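PDB 3RCN: beta-N-acetylhexosaminidase from Arthrobacter aurescens, which probably hydrolyses terminal non-reducing N-acetyl-D-hexosamine residues from N-acetyl-beta-D-hexosaminides, as a member of glycosyl hydrolase family 20. Local coordinates for residues Leu284-Thr289 with Ser341-Trp346; Ile310-Asp315 with Trp346-Leu351; Pro242-Pro247 with Glu292-Val297; Gln180-Gln185 with Gln251-Ala256. All coordinates share one frame; numbering follows the deposited sequence.

All four contacts lie in the catalytic alpha-beta barrel. Contacts 2 and 3 are neighbours, their centres about 8 Å apart: strands 239-243 and 309-313 pair through Ser311 N and Pro242 O (2.9 Å). Helix 342-357 serves contacts 1 and 2, which share Trp346 and have centres about 10 Å apart; helix 288-304 serves contacts 1 and 3. Contact 4, about 11 Å from contact 3, adds the short helix 251-256 and does not touch contact 2. Along the chain, contact 4 closes before contacts 1 and 2 open, and contact 3 before contact 2; contacts 1 and 2, 1 and 3, and 3 and 4 interleave. Pieces distant in sequence thus pack together on one side of the barrel.

Contact 1 of 4, residues Leu284-Thr289 with Ser341-Trp346; sequences LEVSET and SGLHSW. With SO4 (sulfate ion), chain C.
Val286 and Leu343 supply the apolar part of this contact. In Val286, CG1 lies anti to the carbonyl carbon (chi1 -53°), which puts CG2 between the backbone N and the carbonyl carbon, and CG2 is the methyl that does the touching. It lies 3.6 Å from Leu343 CD2, with CB, CG and CD1 of the same leucine almost as near, so one methyl rests against the whole leucine side chain, the two crossing obliquely. Trp322 of helix 320-323 also touches Val286, while Lys331 of helix 326-335 touches Leu343.

A looser touch is made by Glu288 at the edge of the Trp346 ring. Its chain, bent at chi2, brings OE2 to 4.0 Å from Trp346 CH2, near the ring plane; carboxylate and ring planes stand 75° apart. That same OE2 forms a salt bridge with Lys331, which gives the charge a mate beside the apolar ring.

Anion binding at a helix start is the third kind. Ser287 holds the N-cap position of helix 288-304, and the first helical N-H, Glu288 N, donates to sulfate O2 at 2.7 Å with a bent angle of 145° at the hydrogen. Gln327 and Lys331 bind the anion too, which probably comes from the crystallisation liquor. Apart from this site, the loop before helix 288-304 packs through Val286 on the first turns of helix 342-357, joining two helices of the catalytic barrel.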
loop_
_atom_site.group_PDB
_atom_site.type_symbol
_atom_site.label_atom_id
_atom_site.label_comp_id
_atom_site.label_asym_id
_atom_site.label_seq_id
_atom_site.Cartn_x
_atom_site.Cartn_y
_atom_site.Cartn_z
ATOM N N LEU A 284 -4.788 -16.368 30.228
ATOM C CA LEU A 284 -5.841 -15.746 31.018
ATOM C C LEU A 284 -6.100 -16.511 32.310
ATOM O O LEU A 284 -5.983 -17.738 32.375
ATOM C CB LEU A 284 -7.141 -15.662 30.227
ATOM C CG LEU A 284 -7.136 -14.748 29.001
ATOM C CD1 LEU A 284 -8.490 -14.800 28.329
ATOM C CD2 LEU A 284 -6.780 -13.315 29.371
ATOM N N GLU A 285 -6.464 -15.768 33.343
ATOM C CA GLU A 285 -7.016 -16.366 34.522
ATOM C C GLU A 285 -8.505 -16.381 34.228
ATOM O O GLU A 285 -9.120 -15.327 34.112
ATOM C CB GLU A 285 -6.724 -15.494 35.737
ATOM C CG GLU A 285 -7.411 -15.982 37.006
ATOM C CD GLU A 285 -7.053 -15.160 38.234
ATOM O OE1 GLU A 285 -6.307 -15.682 39.097
ATOM O OE2 GLU A 285 -7.526 -14.003 38.339
ATOM N N VAL A 286 -9.078 -17.575 34.089
ATOM C CA VAL A 286 -10.495 -17.699 33.772
ATOM C C VAL A 286 -11.356 -17.474 35.013
ATOM O O VAL A 286 -11.199 -18.147 36.028
ATOM C CB VAL A 286 -10.830 -19.054 33.129
ATOM C CG1 VAL A 286 -9.928 -19.296 31.936
ATOM C CG2 VAL A 286 -10.673 -20.161 34.127
ATOM N N SER A 287 -12.299 -16.550 34.899
ATOM C CA SER A 287 -13.003 -16.018 36.052
ATOM C C SER A 287 -14.079 -15.078 35.554
ATOM O O SER A 287 -14.169 -14.800 34.354
ATOM C CB SER A 287 -12.049 -15.236 36.950
ATOM O OG SER A 287 -11.605 -14.069 36.293
ATOM N N GLU A 288 -14.915 -14.613 36.472
ATOM C CA GLU A 288 -16.063 -13.817 36.085
ATOM C C GLU A 288 -15.592 -12.510 35.491
ATOM O O GLU A 288 -16.193 -12.004 34.541
ATOM C CB GLU A 288 -17.005 -13.564 37.271
ATOM C CG GLU A 288 -17.756 -14.796 37.753
ATOM C CD GLU A 288 -18.505 -15.529 36.642
ATOM O OE1 GLU A 288 -19.036 -14.871 35.715
ATOM O OE2 GLU A 288 -18.563 -16.779 36.701
ATOM N N THR A 289 -14.513 -11.966 36.050
ATOM C CA THR A 289 -13.999 -10.691 35.565
ATOM C C THR A 289 -13.432 -10.784 34.145
ATOM O O THR A 289 -13.793 -9.965 33.308
ATOM C CB THR A 289 -13.035 -10.008 36.567
ATOM O OG1 THR A 289 -11.978 -10.903 36.926
ATOM C CG2 THR A 289 -13.800 -9.616 37.820
ATOM N N SER A 341 -8.282 -28.334 33.874
ATOM C CA SER A 341 -8.228 -28.231 32.424
ATOM C C SER A 341 -9.608 -28.099 31.759
ATOM O O SER A 341 -9.713 -27.852 30.559
ATOM C CB SER A 341 -7.496 -29.444 31.853
ATOM O OG SER A 341 -8.372 -30.547 31.736
ATOM N N GLY A 342 -10.670 -28.273 32.530
ATOM C CA GLY A 342 -12.010 -28.174 31.982
ATOM C C GLY A 342 -12.435 -26.728 31.865
ATOM O O GLY A 342 -13.419 -26.410 31.208
ATOM N N LEU A 343 -11.680 -25.848 32.509
ATOM C CA LEU A 343 -11.975 -24.426 32.508
ATOM C C LEU A 343 -11.830 -23.850 31.093
ATOM O O LEU A 343 -12.482 -22.866 30.717
ATOM C CB LEU A 343 -11.010 -23.717 33.455
ATOM C CG LEU A 343 -11.237 -23.833 34.952
ATOM C CD1 LEU A 343 -9.988 -23.397 35.698
ATOM C CD2 LEU A 343 -12.432 -22.991 35.352
ATOM N N HIS A 344 -10.951 -24.470 30.317
ATOM C CA HIS A 344 -10.744 -24.082 28.933
ATOM C C HIS A 344 -12.054 -24.215 28.151
ATOM O O HIS A 344 -12.534 -23.260 27.528
ATOM C CB HIS A 344 -9.660 -24.967 28.319
ATOM C CG HIS A 344 -9.321 -24.614 26.906
ATOM N ND1 HIS A 344 -10.245 -24.091 26.029
ATOM C CD2 HIS A 344 -8.157 -24.704 26.222
ATOM C CE1 HIS A 344 -9.667 -23.877 24.861
ATOM N NE2 HIS A 344 -8.401 -24.243 24.952
ATOM N N SER A 345 -12.633 -25.411 28.199
ATOM C CA SER A 345 -13.874 -25.677 27.503
ATOM C C SER A 345 -14.964 -24.758 28.032
ATOM O O SER A 345 -15.767 -24.218 27.274
ATOM C CB SER A 345 -14.277 -27.132 27.697
ATOM O OG SER A 345 -15.426 -27.429 26.925
ATOM N N TRP A 346 -14.971 -24.570 29.343
ATOM C CA TRP A 346 -15.990 -23.761 29.984
ATOM C C TRP A 346 -15.919 -22.289 29.553
ATOM O O TRP A 346 -16.946 -21.669 29.259
ATOM C CB TRP A 346 -15.860 -23.865 31.505
ATOM C CG TRP A 346 -16.816 -22.981 32.216
ATOM C CD1 TRP A 346 -18.142 -23.215 32.416
ATOM C CD2 TRP A 346 -16.534 -21.710 32.821
ATOM N NE1 TRP A 346 -18.708 -22.169 33.108
ATOM C CE2 TRP A 346 -17.747 -21.233 33.367
ATOM C CE3 TRP A 346 -15.380 -20.933 32.955
ATOM C CZ2 TRP A 346 -17.838 -20.013 34.037
ATOM C CZ3 TRP A 346 -15.471 -19.716 33.630
ATOM C CH2 TRP A 346 -16.692 -19.269 34.156
HETATM S S SO4 C . -14.451 -15.995 40.148
HETATM O O1 SO4 C . -14.153 -14.594 40.459
HETATM O O2 SO4 C . -14.789 -16.127 38.734
HETATM O O3 SO4 C . -13.291 -16.836 40.441
HETATM O O4 SO4 C . -15.590 -16.429 40.954
#

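Contact 2 of 4, residues Ile310-Asp315 with Trp346-Leu351; sequences ISLGGD and WFVGQL
Leu312 points from its strand at helix 342-357 and meets it with a single methyl, CD1. Its CG lies anti to the carbonyl carbon (chi1 -63°) and CD1 continues the chain outward, carrying the leucine out to the helix. There CD1 sits 3.7 Å from Leu351 CB, and the two leucine side chains cross at a slant, the base of one receiving the end of the other. One turn back, the same methyl is 3.9 Å from the carbonyl O of Val348 and 4.3 Å from its CG1, so it bridges residues spaced i and i+3 on one helical face. The backbone positions agree: Leu312 CA and Val348 CA are 7.2 Å apart. Past Leu312 the chain turns through Gly313 and Gly314, whose backbone angles both favour glycine; Gly314 O accepts a hydrogen bond from His344 of the same helix. Such packing of an inner strand against an outer helix is characteristic of the beta/alpha barrel, here just before the predicted proton donor Glu316.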
loop_
_atom_site.group_PDB
_atom_site.type_symbol
_atom_site.label_atom_id
_atom_site.label_comp_id
_atom_site.label_asym_id
_atom_site.label_seq_id
_atom_site.Cartn_x
_atom_site.Cartn_y
_atom_site.Cartn_z
ATOM N N ILE A 310 -17.609 -15.650 14.380
ATOM C CA ILE A 310 -16.603 -14.856 15.063
ATOM C C ILE A 310 -15.642 -15.840 15.706
ATOM O O ILE A 310 -16.073 -16.792 16.333
ATOM C CB ILE A 310 -17.270 -13.954 16.099
ATOM C CG1 ILE A 310 -17.999 -12.827 15.363
ATOM C CG2 ILE A 310 -16.261 -13.421 17.100
ATOM C CD1 ILE A 310 -18.617 -11.818 16.265
ATOM N N SER A 311 -14.342 -15.655 15.510
ATOM C CA SER A 311 -13.383 -16.667 15.947
ATOM C C SER A 311 -12.873 -16.403 17.351
ATOM O O SER A 311 -12.492 -15.284 17.684
ATOM C CB SER A 311 -12.210 -16.783 14.973
ATOM O OG SER A 311 -11.196 -17.624 15.501
ATOM N N LEU A 312 -12.952 -17.423 18.197
ATOM C CA LEU A 312 -12.389 -17.358 19.538
ATOM C C LEU A 312 -11.040 -18.035 19.700
ATOM O O LEU A 312 -10.499 -18.053 20.802
ATOM C CB LEU A 312 -13.380 -17.861 20.585
ATOM C CG LEU A 312 -14.653 -17.019 20.680
ATOM C CD1 LEU A 312 -15.631 -17.641 21.663
ATOM C CD2 LEU A 312 -14.324 -15.593 21.063
ATOM N N GLY A 313 -10.479 -18.588 18.630
ATOM C CA GLY A 313 -9.223 -19.297 18.805
ATOM C C GLY A 313 -9.382 -20.575 19.615
ATOM O O GLY A 313 -10.049 -21.505 19.184
ATOM N N GLY A 314 -8.684 -20.651 20.741
ATOM C CA GLY A 314 -8.798 -21.773 21.653
ATOM C C GLY A 314 -7.588 -22.681 21.557
ATOM O O GLY A 314 -7.470 -23.675 22.284
ATOM N N ASP A 315 -6.681 -22.334 20.650
ATOM C CA ASP A 315 -5.492 -23.136 20.425
ATOM C C ASP A 315 -4.469 -22.916 21.534
ATOM O O ASP A 315 -4.439 -21.860 22.176
ATOM C CB ASP A 315 -4.863 -22.819 19.056
ATOM C CG ASP A 315 -4.374 -21.373 18.953
ATOM O OD1 ASP A 315 -5.157 -20.457 19.287
ATOM O OD2 ASP A 315 -3.209 -21.149 18.544
ATOM N N TRP A 346 -14.971 -24.570 29.343
ATOM C CA TRP A 346 -15.990 -23.761 29.984
ATOM C C TRP A 346 -15.919 -22.289 29.553
ATOM O O TRP A 346 -16.946 -21.669 29.259
ATOM C CB TRP A 346 -15.860 -23.865 31.505
ATOM C CG TRP A 346 -16.816 -22.981 32.216
ATOM C CD1 TRP A 346 -18.142 -23.215 32.416
ATOM C CD2 TRP A 346 -16.534 -21.710 32.821
ATOM N NE1 TRP A 346 -18.708 -22.169 33.108
ATOM C CE2 TRP A 346 -17.747 -21.233 33.367
ATOM C CE3 TRP A 346 -15.380 -20.933 32.955
ATOM C CZ2 TRP A 346 -17.838 -20.013 34.037
ATOM C CZ3 TRP A 346 -15.471 -19.716 33.630
ATOM C CH2 TRP A 346 -16.692 -19.269 34.156
ATOM N N PHE A 347 -14.706 -21.736 29.538
ATOM C CA PHE A 347 -14.501 -20.313 29.257
ATOM C C PHE A 347 -14.946 -19.966 27.847
ATOM O O PHE A 347 -15.693 -19.021 27.636
ATOM C CB PHE A 347 -13.029 -19.937 29.431
ATOM C CG PHE A 347 -12.769 -18.462 29.359
ATOM C CD1 PHE A 347 -13.205 -17.615 30.369
ATOM C CD2 PHE A 347 -12.090 -17.913 28.283
ATOM C CE1 PHE A 347 -12.964 -16.246 30.307
ATOM C CE2 PHE A 347 -11.851 -16.551 28.213
ATOM C CZ PHE A 347 -12.285 -15.717 29.232
ATOM N N VAL A 348 -14.481 -20.747 26.884
ATOM C CA VAL A 348 -14.823 -20.534 25.493
ATOM C C VAL A 348 -16.329 -20.703 25.275
ATOM O O VAL A 348 -16.945 -19.950 24.514
ATOM C CB VAL A 348 -14.010 -21.495 24.599
ATOM C CG1 VAL A 348 -14.500 -21.470 23.173
ATOM C CG2 VAL A 348 -12.512 -21.158 24.685
ATOM N N GLY A 349 -16.920 -21.680 25.963
ATOM C CA GLY A 349 -18.346 -21.951 25.848
ATOM C C GLY A 349 -19.188 -20.791 26.332
ATOM O O GLY A 349 -20.166 -20.433 25.687
ATOM N N GLN A 350 -18.809 -20.204 27.467
ATOM C CA GLN A 350 -19.492 -19.014 27.980
ATOM C C GLN A 350 -19.447 -17.873 26.966
ATOM O O GLN A 350 -20.449 -17.195 26.718
ATOM C CB GLN A 350 -18.892 -18.545 29.306
ATOM C CG GLN A 350 -19.079 -19.501 30.478
ATOM C CD GLN A 350 -20.536 -19.772 30.820
ATOM O OE1 GLN A 350 -21.046 -20.867 30.557
ATOM N NE2 GLN A 350 -21.214 -18.784 31.417
ATOM N N LEU A 351 -18.283 -17.655 26.370
ATOM C CA LEU A 351 -18.200 -16.647 25.328
ATOM C C LEU A 351 -19.008 -17.054 24.094
ATOM O O LEU A 351 -19.712 -16.227 23.512
ATOM C CB LEU A 351 -16.747 -16.344 24.987
ATOM C CG LEU A 351 -15.982 -15.663 26.126
ATOM C CD1 LEU A 351 -14.532 -15.494 25.738
ATOM C CD2 LEU A 351 -16.621 -14.325 26.518
#

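Contact 3 of 4, residues Pro242-Pro247 with Glu292-Val297; sequences PEIDVP and EFYRNV
Tyr294 is the centre of the first shell, its ring met by two side chains from residues 244-246. Val246 CG1 stands over one face, 3.9 Å from the ring centroid and 28° off the normal, a CH-pi contact whose shortest distance is 3.5 Å to CE2. Ile244 comes instead at the edge, near the ring plane, with CG2 3.9 Å from Tyr294 CE2. One turn further along the helix, Val297 CG1 lies 4.4 Å from Ile244 CG1, a lighter touch that extends the apolar patch.

In Ile244, CG1 lies anti to the carbonyl carbon (chi1 -68°), which leaves CG2 anti to the backbone N and turned to the ring edge; in Val246 it is CG1, likewise anti to the carbonyl carbon (chi1 -67°), that reaches the face. At the far end of the ring, Tyr294 OH is 2.6 Å from a water that donates to Asp245 O at 3.3 Å, linking the helix to Asp245. With a leucine here, which has neither ring nor hydroxyl, Val246 CG1 would probably lose the face it rests on, and the water its tie to the helix.

Farther out, Leu351 of helix 342-357 touches both Val246 and Tyr294, and backbone bonds of Ile244 and Val246 to Ser311 and Leu312 tie this segment to strand 309-313. This is the strand-to-helix packing of a TIM-type barrel, with the side chain of Val246 about 11 Å from that of the predicted proton donor Glu316.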
loop_
_atom_site.group_PDB
_atom_site.type_symbol
_atom_site.label_atom_id
_atom_site.label_comp_id
_atom_site.label_asym_id
_atom_site.label_seq_id
_atom_site.Cartn_x
_atom_site.Cartn_y
_atom_site.Cartn_z
ATOM N N PRO A 242 -13.290 -12.033 12.192
ATOM C CA PRO A 242 -12.279 -11.551 13.135
ATOM C C PRO A 242 -11.982 -12.627 14.145
ATOM O O PRO A 242 -12.848 -13.439 14.445
ATOM C CB PRO A 242 -12.977 -10.384 13.816
ATOM C CG PRO A 242 -14.441 -10.783 13.798
ATOM C CD PRO A 242 -14.643 -11.558 12.521
ATOM N N GLU A 243 -10.772 -12.638 14.674
ATOM C CA GLU A 243 -10.446 -13.572 15.728
ATOM C C GLU A 243 -9.870 -12.815 16.904
ATOM O O GLU A 243 -8.910 -12.060 16.747
ATOM C CB GLU A 243 -9.448 -14.624 15.250
ATOM C CG GLU A 243 -9.070 -15.635 16.326
ATOM C CD GLU A 243 -7.988 -16.602 15.876
ATOM O OE1 GLU A 243 -7.634 -16.593 14.677
ATOM O OE2 GLU A 243 -7.477 -17.369 16.719
ATOM N N ILE A 244 -10.480 -12.996 18.072
ATOM C CA ILE A 244 -9.840 -12.620 19.321
ATOM C C ILE A 244 -9.510 -13.908 20.049
ATOM O O ILE A 244 -10.395 -14.579 20.561
ATOM C CB ILE A 244 -10.752 -11.759 20.194
ATOM C CG1 ILE A 244 -10.972 -10.382 19.546
ATOM C CG2 ILE A 244 -10.134 -11.580 21.553
ATOM C CD1 ILE A 244 -12.005 -10.377 18.455
ATOM N N ASP A 245 -8.232 -14.248 20.110
ATOM C CA ASP A 245 -7.827 -15.562 20.573
ATOM C C ASP A 245 -7.852 -15.608 22.099
ATOM O O ASP A 245 -7.263 -14.748 22.753
ATOM C CB ASP A 245 -6.434 -15.889 20.054
ATOM C CG ASP A 245 -6.141 -17.374 20.053
ATOM O OD1 ASP A 245 -6.785 -18.122 20.835
ATOM O OD2 ASP A 245 -5.255 -17.784 19.263
ATOM N N VAL A 246 -8.566 -16.596 22.644
ATOM C CA VAL A 246 -8.677 -16.826 24.085
ATOM C C VAL A 246 -8.771 -18.322 24.368
ATOM O O VAL A 246 -9.169 -19.092 23.498
ATOM C CB VAL A 246 -9.934 -16.162 24.654
ATOM C CG1 VAL A 246 -9.809 -14.620 24.579
ATOM C CG2 VAL A 246 -11.164 -16.664 23.913
ATOM N N PRO A 247 -8.439 -18.750 25.592
ATOM C CA PRO A 247 -7.793 -18.155 26.766
ATOM C C PRO A 247 -6.284 -17.971 26.639
ATOM O O PRO A 247 -5.696 -17.266 27.463
ATOM C CB PRO A 247 -8.135 -19.141 27.874
ATOM C CG PRO A 247 -8.138 -20.442 27.178
ATOM C CD PRO A 247 -8.632 -20.199 25.779
ATOM N N GLU A 292 -16.400 -11.074 31.889
ATOM C CA GLU A 292 -17.086 -9.812 31.664
ATOM C C GLU A 292 -16.284 -8.933 30.687
ATOM O O GLU A 292 -16.845 -8.276 29.801
ATOM C CB GLU A 292 -17.326 -9.074 32.986
ATOM C CG GLU A 292 -18.036 -7.729 32.815
ATOM C CD GLU A 292 -17.585 -6.683 33.832
ATOM O OE1 GLU A 292 -17.218 -7.074 34.965
ATOM O OE2 GLU A 292 -17.596 -5.471 33.494
ATOM N N PHE A 293 -14.967 -8.935 30.861
ATOM C CA PHE A 293 -14.090 -8.149 30.021
ATOM C C PHE A 293 -14.305 -8.527 28.563
ATOM O O PHE A 293 -14.534 -7.669 27.713
ATOM C CB PHE A 293 -12.639 -8.396 30.424
ATOM C CG PHE A 293 -11.662 -7.499 29.734
ATOM C CD1 PHE A 293 -11.121 -7.856 28.506
ATOM C CD2 PHE A 293 -11.276 -6.299 30.311
ATOM C CE1 PHE A 293 -10.217 -7.027 27.863
ATOM C CE2 PHE A 293 -10.371 -5.470 29.671
ATOM C CZ PHE A 293 -9.844 -5.837 28.446
ATOM N N TYR A 294 -14.258 -9.823 28.285
ATOM C CA TYR A 294 -14.311 -10.286 26.914
ATOM C C TYR A 294 -15.709 -10.281 26.304
ATOM O O TYR A 294 -15.843 -10.339 25.091
ATOM C CB TYR A 294 -13.665 -11.655 26.794
ATOM C CG TYR A 294 -12.172 -11.566 26.707
ATOM C CD1 TYR A 294 -11.390 -11.640 27.848
ATOM C CD2 TYR A 294 -11.539 -11.379 25.483
ATOM C CE1 TYR A 294 -10.018 -11.544 27.778
ATOM C CE2 TYR A 294 -10.160 -11.279 25.398
ATOM C CZ TYR A 294 -9.408 -11.361 26.551
ATOM O OH TYR A 294 -8.042 -11.271 26.485
ATOM N N ARG A 295 -16.740 -10.202 27.136
ATOM C CA ARG A 295 -18.097 -9.998 26.632
ATOM C C ARG A 295 -18.203 -8.574 26.150
ATOM O O ARG A 295 -18.808 -8.304 25.112
ATOM C CB ARG A 295 -19.161 -10.210 27.709
ATOM C CG ARG A 295 -19.366 -11.628 28.153
ATOM C CD ARG A 295 -20.588 -11.687 29.060
ATOM N NE ARG A 295 -20.812 -13.024 29.566
ATOM C CZ ARG A 295 -20.542 -13.384 30.811
ATOM N NH1 ARG A 295 -20.066 -12.469 31.653
ATOM N NH2 ARG A 295 -20.764 -14.644 31.212
ATOM N N ASN A 296 -17.612 -7.661 26.917
ATOM C CA ASN A 296 -17.544 -6.260 26.508
ATOM C C ASN A 296 -16.742 -6.058 25.211
ATOM O O ASN A 296 -17.121 -5.258 24.358
ATOM C CB ASN A 296 -17.009 -5.391 27.643
ATOM C CG ASN A 296 -18.012 -5.245 28.776
ATOM O OD1 ASN A 296 -19.219 -5.268 28.548
ATOM N ND2 ASN A 296 -17.518 -5.101 29.998
ATOM N N VAL A 297 -15.649 -6.800 25.060
ATOM C CA VAL A 297 -14.883 -6.756 23.828
ATOM C C VAL A 297 -15.733 -7.300 22.690
ATOM O O VAL A 297 -15.796 -6.705 21.612
ATOM C CB VAL A 297 -13.577 -7.571 23.937
ATOM C CG1 VAL A 297 -13.024 -7.871 22.566
ATOM C CG2 VAL A 297 -12.553 -6.838 24.785
HETATM O O HOH W 1 -6.466 -12.128 24.557
#

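Contact 4 of 4, residues Gln180-Gln185 with Gln251-Ala256; sequences QGWRMQ and QAAIAA
This is a buried, close-packed contact in the TIM-type catalytic barrel, where the loop after strand 171-178, with its weakly bonded strand 181-182, runs against the short helix 251-256. Closeness is the first evidence: Gly181 CA and Ala252 CA are only 5.2 Å apart, and the alanine methyl lies 3.6 Å from Gly181 C. Small residues on both sides permit this approach, the methyl resting directly on the glycine backbone.

Trp182 supplies the second half. Its CB faces Ala252 CB at 4.2 Å, and with CG anti to the backbone N (chi1 178°) the indole swings along the helix until CZ3 is 3.9 Å from Ala253 CB. That methyl meets the ring obliquely. Leu192 of helix 191-194 also touches the indole, and Trp182 CH2 is 3.9 Å from Ile244 CG2 of contact 3. Replacing Trp182 by a serine would probably leave Ala253 and Ile244 facing a gap and Met184 O without its indole donor.

Around this core, Gln251 N bonds to Asp179, and the side chain of Gln251 to Asn280 and Glu272. The bond from the indole nitrogen helps hold the ring's rotation: Trp182 NE1 donates to a lone pair of the selenomethionine Met184 O at 2.6 Å, the oxygen just 4° out of the indole plane.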
loop_
_atom_site.group_PDB
_atom_site.type_symbol
_atom_site.label_atom_id
_atom_site.label_comp_id
_atom_site.label_asym_id
_atom_site.label_seq_id
_atom_site.Cartn_x
_atom_site.Cartn_y
_atom_site.Cartn_z
ATOM N N GLN A 180 1.914 -11.043 21.214
ATOM C CA GLN A 180 2.868 -10.022 20.764
ATOM C C GLN A 180 2.265 -8.693 20.312
ATOM O O GLN A 180 2.986 -7.818 19.878
ATOM C CB GLN A 180 3.762 -10.593 19.668
ATOM C CG GLN A 180 4.493 -11.851 20.115
ATOM C CD GLN A 180 3.722 -13.136 19.837
ATOM O OE1 GLN A 180 2.545 -13.116 19.464
ATOM N NE2 GLN A 180 4.393 -14.263 20.012
ATOM N N GLY A 181 0.944 -8.572 20.384
ATOM C CA GLY A 181 0.255 -7.316 20.152
ATOM C C GLY A 181 -1.253 -7.503 20.033
ATOM O O GLY A 181 -1.722 -8.602 19.754
ATOM N N TRP A 182 -1.991 -6.406 20.199
ATOM C CA TRP A 182 -3.443 -6.341 20.092
ATOM C C TRP A 182 -3.796 -5.207 19.103
ATOM O O TRP A 182 -3.463 -4.043 19.337
ATOM C CB TRP A 182 -4.042 -6.063 21.476
ATOM C CG TRP A 182 -5.554 -5.920 21.478
ATOM C CD1 TRP A 182 -6.277 -4.883 20.973
ATOM C CD2 TRP A 182 -6.509 -6.847 22.027
ATOM N NE1 TRP A 182 -7.619 -5.109 21.153
ATOM C CE2 TRP A 182 -7.789 -6.306 21.798
ATOM C CE3 TRP A 182 -6.403 -8.082 22.683
ATOM C CZ2 TRP A 182 -8.961 -6.956 22.199
ATOM C CZ3 TRP A 182 -7.566 -8.728 23.083
ATOM C CH2 TRP A 182 -8.830 -8.168 22.830
ATOM N N ARG A 183 -4.419 -5.550 17.975
ATOM C CA ARG A 183 -4.588 -4.592 16.882
ATOM C C ARG A 183 -5.930 -3.877 16.816
ATOM O O ARG A 183 -6.153 -3.037 15.945
ATOM C CB ARG A 183 -4.331 -5.263 15.533
ATOM C CG ARG A 183 -3.001 -5.951 15.405
ATOM C CD ARG A 183 -1.855 -5.072 15.816
ATOM N NE ARG A 183 -0.605 -5.822 15.793
ATOM C CZ ARG A 183 0.483 -5.450 16.455
ATOM N NH1 ARG A 183 0.455 -4.341 17.177
ATOM N NH2 ARG A 183 1.592 -6.184 16.408
HETATM N N MSE A 184 -6.846 -4.201 17.706
HETATM C CA MSE A 184 -8.169 -3.619 17.563
HETATM C C MSE A 184 -8.533 -2.643 18.679
HETATM O O MSE A 184 -8.529 -2.984 19.859
HETATM C CB MSE A 184 -9.226 -4.706 17.421
HETATM C CG MSE A 184 -10.586 -4.120 17.129
HETATM SE SE MSE A 184 -12.038 -5.395 17.359
HETATM C CE MSE A 184 -13.518 -4.175 16.978
ATOM N N GLN A 185 -8.855 -1.423 18.288
ATOM C CA GLN A 185 -9.218 -0.398 19.244
ATOM C C GLN A 185 -10.578 -0.709 19.860
ATOM O O GLN A 185 -11.556 -0.952 19.142
ATOM C CB GLN A 185 -9.240 0.954 18.552
ATOM C CG GLN A 185 -9.991 2.030 19.285
ATOM C CD GLN A 185 -10.109 3.291 18.444
ATOM O OE1 GLN A 185 -9.406 4.285 18.689
ATOM N NE2 GLN A 185 -10.992 3.256 17.433
ATOM N N GLN A 251 -1.121 -12.621 26.226
ATOM C CA GLN A 251 -0.243 -11.693 26.961
ATOM C C GLN A 251 -0.351 -10.189 26.600
ATOM O O GLN A 251 0.011 -9.336 27.404
ATOM C CB GLN A 251 1.211 -12.131 26.912
ATOM C CG GLN A 251 2.076 -11.372 27.890
ATOM C CD GLN A 251 3.388 -12.066 28.145
ATOM O OE1 GLN A 251 3.458 -13.299 28.154
ATOM N NE2 GLN A 251 4.445 -11.281 28.354
ATOM N N ALA A 252 -0.830 -9.857 25.406
ATOM C CA ALA A 252 -0.955 -8.448 25.050
ATOM C C ALA A 252 -2.076 -7.821 25.854
ATOM O O ALA A 252 -1.901 -6.751 26.432
ATOM C CB ALA A 252 -1.176 -8.257 23.542
ATOM N N ALA A 253 -3.219 -8.500 25.909
ATOM C CA ALA A 253 -4.341 -8.059 26.735
ATOM C C ALA A 253 -3.990 -8.028 28.241
ATOM O O ALA A 253 -4.381 -7.110 28.967
ATOM C CB ALA A 253 -5.559 -8.940 26.476
ATOM N N ILE A 254 -3.241 -9.025 28.703
ATOM C CA ILE A 254 -2.790 -9.072 30.093
ATOM C C ILE A 254 -1.851 -7.904 30.442
ATOM O O ILE A 254 -1.957 -7.331 31.523
ATOM C CB ILE A 254 -2.139 -10.441 30.432
ATOM C CG1 ILE A 254 -3.179 -11.556 30.328
ATOM C CG2 ILE A 254 -1.533 -10.431 31.835
ATOM C CD1 ILE A 254 -2.578 -12.927 30.190
ATOM N N ALA A 255 -0.943 -7.557 29.533
ATOM C CA ALA A 255 -0.104 -6.363 29.701
ATOM C C ALA A 255 -0.935 -5.098 29.911
ATOM O O ALA A 255 -0.682 -4.317 30.826
ATOM C CB ALA A 255 0.848 -6.175 28.495
ATOM N N ALA A 256 -1.915 -4.899 29.036
ATOM C CA ALA A 256 -2.836 -3.776 29.125
ATOM C C ALA A 256 -3.600 -3.765 30.445
ATOM O O ALA A 256 -3.633 -2.743 31.130
ATOM C CB ALA A 256 -3.820 -3.815 27.951
#